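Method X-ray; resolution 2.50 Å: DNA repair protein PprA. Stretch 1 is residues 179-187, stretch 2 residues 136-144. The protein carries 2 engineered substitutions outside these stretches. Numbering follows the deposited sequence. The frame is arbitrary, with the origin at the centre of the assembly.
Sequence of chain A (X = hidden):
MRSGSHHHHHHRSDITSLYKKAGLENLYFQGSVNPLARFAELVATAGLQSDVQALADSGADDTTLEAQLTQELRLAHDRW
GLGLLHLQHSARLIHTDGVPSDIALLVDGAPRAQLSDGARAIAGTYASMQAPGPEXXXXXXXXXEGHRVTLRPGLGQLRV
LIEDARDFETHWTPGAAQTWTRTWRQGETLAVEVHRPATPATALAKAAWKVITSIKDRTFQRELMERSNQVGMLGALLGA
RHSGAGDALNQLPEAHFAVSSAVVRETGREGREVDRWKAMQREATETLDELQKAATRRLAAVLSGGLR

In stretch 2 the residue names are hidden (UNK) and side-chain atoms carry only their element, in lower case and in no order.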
# COMPACT_ATOMS: atom_id res chain seq x y z
N THR A 179 -28.80 3.39 0.42
CA THR A 179 -27.49 3.53 1.05
C THR A 179 -26.44 2.74 0.27
O THR A 179 -26.66 1.58 -0.09
CB THR A 179 -27.58 3.06 2.51
OG1 THR A 179 -28.20 4.07 3.30
CG2 THR A 179 -26.25 2.66 3.09
N TRP A 180 -25.31 3.38 0.01
CA TRP A 180 -24.16 2.77 -0.63
C TRP A 180 -22.96 2.89 0.29
O TRP A 180 -22.80 3.87 1.02
CB TRP A 180 -23.89 3.43 -1.97
CG TRP A 180 -24.89 3.03 -3.00
CD1 TRP A 180 -26.14 3.53 -3.17
CD2 TRP A 180 -24.69 2.08 -4.04
NE1 TRP A 180 -26.75 2.92 -4.23
CE2 TRP A 180 -25.88 2.03 -4.78
CE3 TRP A 180 -23.63 1.25 -4.42
CZ2 TRP A 180 -26.04 1.19 -5.88
CZ3 TRP A 180 -23.78 0.43 -5.50
CH2 TRP A 180 -24.98 0.40 -6.22
N THR A 181 -22.10 1.87 0.27
CA THR A 181 -21.02 1.80 1.24
C THR A 181 -19.73 1.32 0.60
O THR A 181 -19.73 0.65 -0.43
CB THR A 181 -21.42 0.91 2.44
OG1 THR A 181 -20.39 0.94 3.43
CG2 THR A 181 -21.65 -0.51 2.01
N ARG A 182 -18.61 1.70 1.23
CA ARG A 182 -17.28 1.29 0.81
C ARG A 182 -16.33 1.32 1.99
O ARG A 182 -16.54 2.05 2.96
CB ARG A 182 -16.75 2.16 -0.34
CG ARG A 182 -16.61 3.63 -0.03
CD ARG A 182 -16.19 4.36 -1.29
NE ARG A 182 -16.16 5.81 -1.13
CZ ARG A 182 -15.82 6.65 -2.09
NH1 ARG A 182 -15.48 6.19 -3.28
NH2 ARG A 182 -15.83 7.95 -1.88
N THR A 183 -15.27 0.52 1.90
CA THR A 183 -14.32 0.30 2.97
C THR A 183 -12.91 0.45 2.42
O THR A 183 -12.61 -0.05 1.34
CB THR A 183 -14.52 -1.09 3.59
OG1 THR A 183 -15.81 -1.15 4.22
CG2 THR A 183 -13.44 -1.44 4.60
N TRP A 184 -12.05 1.16 3.15
CA TRP A 184 -10.67 1.31 2.71
C TRP A 184 -9.73 1.39 3.90
O TRP A 184 -10.12 1.80 5.00
CB TRP A 184 -10.51 2.53 1.80
CG TRP A 184 -10.62 3.88 2.46
CD1 TRP A 184 -9.58 4.70 2.79
CD2 TRP A 184 -11.81 4.54 2.88
NE1 TRP A 184 -10.06 5.85 3.36
CE2 TRP A 184 -11.42 5.78 3.43
CE3 TRP A 184 -13.17 4.22 2.84
CZ2 TRP A 184 -12.34 6.69 3.94
CZ3 TRP A 184 -14.08 5.12 3.34
CH2 TRP A 184 -13.66 6.34 3.89
N ARG A 185 -8.49 0.97 3.68
CA ARG A 185 -7.40 1.13 4.63
C ARG A 185 -6.34 2.03 4.02
O ARG A 185 -5.97 1.87 2.86
CB ARG A 185 -6.79 -0.22 5.02
CG ARG A 185 -5.56 -0.11 5.92
CD ARG A 185 -4.99 -1.43 6.38
NE ARG A 185 -5.83 -2.05 7.39
CZ ARG A 185 -6.46 -3.21 7.22
NH1 ARG A 185 -6.33 -3.87 6.09
NH2 ARG A 185 -7.21 -3.70 8.20
N GLN A 186 -5.86 2.99 4.81
CA GLN A 186 -4.71 3.81 4.43
C GLN A 186 -3.74 3.81 5.60
O GLN A 186 -3.97 4.49 6.61
CB GLN A 186 -5.12 5.23 4.06
CG GLN A 186 -3.98 6.04 3.49
CD GLN A 186 -4.40 7.43 3.09
OE1 GLN A 186 -5.54 7.83 3.32
NE2 GLN A 186 -3.49 8.17 2.48
N GLY A 187 -2.66 3.05 5.47
CA GLY A 187 -1.70 2.91 6.54
C GLY A 187 -2.20 2.05 7.68
O GLY A 187 -2.45 0.86 7.50
N UNK A 136 -24.78 9.34 -10.01
CA UNK A 136 -24.63 10.45 -9.10
C UNK A 136 -23.55 10.30 -8.05
O UNK A 136 -23.14 11.31 -7.46
N UNK A 137 -23.07 9.09 -7.79
CA UNK A 137 -22.04 8.89 -6.78
C UNK A 137 -20.68 9.29 -7.32
O UNK A 137 -20.47 9.41 -8.53
n UNK A 137 -24.92 4.34 -6.69
c UNK A 137 -22.00 7.44 -6.32
n UNK A 137 -23.25 3.15 -7.71
c UNK A 137 -23.64 4.03 -6.80
c UNK A 137 -23.22 7.00 -5.58
c UNK A 137 -23.04 5.61 -5.00
n UNK A 137 -22.73 4.63 -6.03
N UNK A 138 -19.74 9.48 -6.40
CA UNK A 138 -18.41 9.97 -6.76
C UNK A 138 -17.60 8.86 -7.41
O UNK A 138 -17.53 7.74 -6.90
o UNK A 138 -16.41 10.98 -5.85
c UNK A 138 -17.70 10.50 -5.53
N UNK A 139 -16.97 9.18 -8.54
CA UNK A 139 -16.13 8.21 -9.25
C UNK A 139 -14.69 8.20 -8.79
O UNK A 139 -13.95 7.29 -9.18
c UNK A 139 -17.39 8.34 -12.94
o UNK A 139 -18.27 7.86 -13.67
c UNK A 139 -16.16 8.47 -10.76
o UNK A 139 -16.45 9.04 -13.38
c UNK A 139 -17.42 8.03 -11.46
N UNK A 140 -14.26 9.19 -8.00
CA UNK A 140 -12.88 9.20 -7.53
C UNK A 140 -12.63 8.08 -6.54
O UNK A 140 -13.51 7.72 -5.75
c UNK A 140 -11.80 12.09 -8.82
n UNK A 140 -13.15 13.81 -8.39
c UNK A 140 -12.57 11.78 -7.66
c UNK A 140 -10.26 12.02 -10.64
c UNK A 140 -11.62 13.99 -10.36
c UNK A 140 -12.18 13.37 -9.25
c UNK A 140 -12.52 10.52 -6.85
c UNK A 140 -13.39 12.84 -7.46
c UNK A 140 -10.66 13.30 -11.04
c UNK A 140 -10.81 11.41 -9.54
N UNK A 141 -11.43 7.53 -6.60
CA UNK A 141 -10.95 6.71 -5.51
C UNK A 141 -10.42 7.55 -4.37
O UNK A 141 -9.90 8.64 -4.57
N UNK A 142 -10.57 7.03 -3.16
CA UNK A 142 -10.07 7.72 -1.98
C UNK A 142 -8.56 7.62 -1.90
O UNK A 142 -7.85 8.61 -1.67
c UNK A 142 -12.25 7.30 -0.84
c UNK A 142 -10.22 7.81 0.53
c UNK A 142 -13.01 6.53 0.16
c UNK A 142 -10.74 7.14 -0.72
N UNK A 143 -8.04 6.42 -2.12
CA UNK A 143 -6.61 6.18 -2.21
C UNK A 143 -6.08 6.73 -3.53
O UNK A 143 -6.86 7.15 -4.39
c UNK A 143 -6.39 2.57 -0.79
c UNK A 143 -6.35 4.68 -2.07
c UNK A 143 -5.98 4.71 0.40
c UNK A 143 -6.71 4.04 -0.73
N UNK A 144 -4.76 6.76 -3.73
CA UNK A 144 -4.24 7.00 -5.08
C UNK A 144 -4.65 5.92 -6.06
O UNK A 144 -5.11 4.84 -5.68
c UNK A 144 -2.72 7.03 -4.87
c UNK A 144 -3.70 6.93 -2.72
c UNK A 144 -2.57 7.52 -3.49

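Stretch 1 is a β-strand through residue 186, and stretch 2, which has no regular helix or strand, runs alongside it in nearly the same direction, the two end-to-end vectors differing by 13°. Position 136 has no side-chain atoms, and its phi of 90° with psi of -18° would jam a CB against the carbonyl oxygen of the preceding residue. It is glycine, Gly-136, and it lies beyond reach of the strand.

At position 137 three carbons lead to a nitrogen and then to a carbon carrying two more nitrogens, a planar group lying flat on the indole of Trp-180. This is arginine. The guanidinium of Arg-137 stacks with its plane 14° from that of the ring, and CZ sits 3.5 Å from the centroid of the six-membered ring of Trp-180, almost on its normal, a cation-pi arrangement. NH1 of Arg-137 comes within 3.1 Å of CE2 of Trp-180, while CD of Arg-137 lies over the five-membered ring. NH1 of Arg-137 is also 3.4 Å from NE1 of Trp-180, but both are donors, so no hydrogen bond forms.

Position 138 has one carbon followed by one oxygen, its CB directed sideways to the strand, and its backbone O is 4.4 Å from NH1 of Arg-182; this is Ser-138. Position 139 carries three carbons, the third bearing two oxygens, and points away without touching stretch 1. The carboxylate and chain length identify Glu-139.

Position 140 has one carbon leading into fused five- and six-membered rings that hold eight carbons and one nitrogen, the indole of Trp-140. Its CB points sideways and the end of the side chain leads away from the strand; its contribution is backbone O, 3.5 Å from NH1 of Arg-182 and near the guanidinium plane, though not hydrogen-bonded to it. Position 141 again lacks side-chain atoms and is Gly-141; a CB here would point away from the strand.

At position 142 four carbons fork at the first, one arm being two carbons long, and the group fills the space beside Arg-182 and Trp-184. This is Ile-142. Its CD1 lies 3.4 Å from the centroid of the six-membered ring of Trp-184, over the face in a CH-pi contact, and 3.5 Å from NE of Arg-182, over the guanidinium face. Its CG2 is 3.4 Å from NE1 of Trp-184.

Position 143 also has four carbons, forked at the second, and they lie against Gln-186 and the backbone of Arg-185; this is Leu-143. Its CB points sideways, yet the branched end comes nearer: CD2 is 3.8 Å from CB of Gln-186, and CD1 is 3.7 Å from backbone O of Arg-185. Position 144, three carbons closing onto the backbone nitrogen, is Pro-144, which makes no contact.

The contact buries 510 Å² without a cross-stretch hydrogen bond. Alternate strand residues, Trp-180, Arg-182, Trp-184 and Gln-186, direct CB toward stretch 2. Flat surfaces then do much of the work: Arg-137 covers Trp-180, and Ile-142 packs on both Arg-182 and Trp-184, with Leu-143 extending the packing to Gln-186.

Stretch 2, residues 136-144: GRSEWGILP
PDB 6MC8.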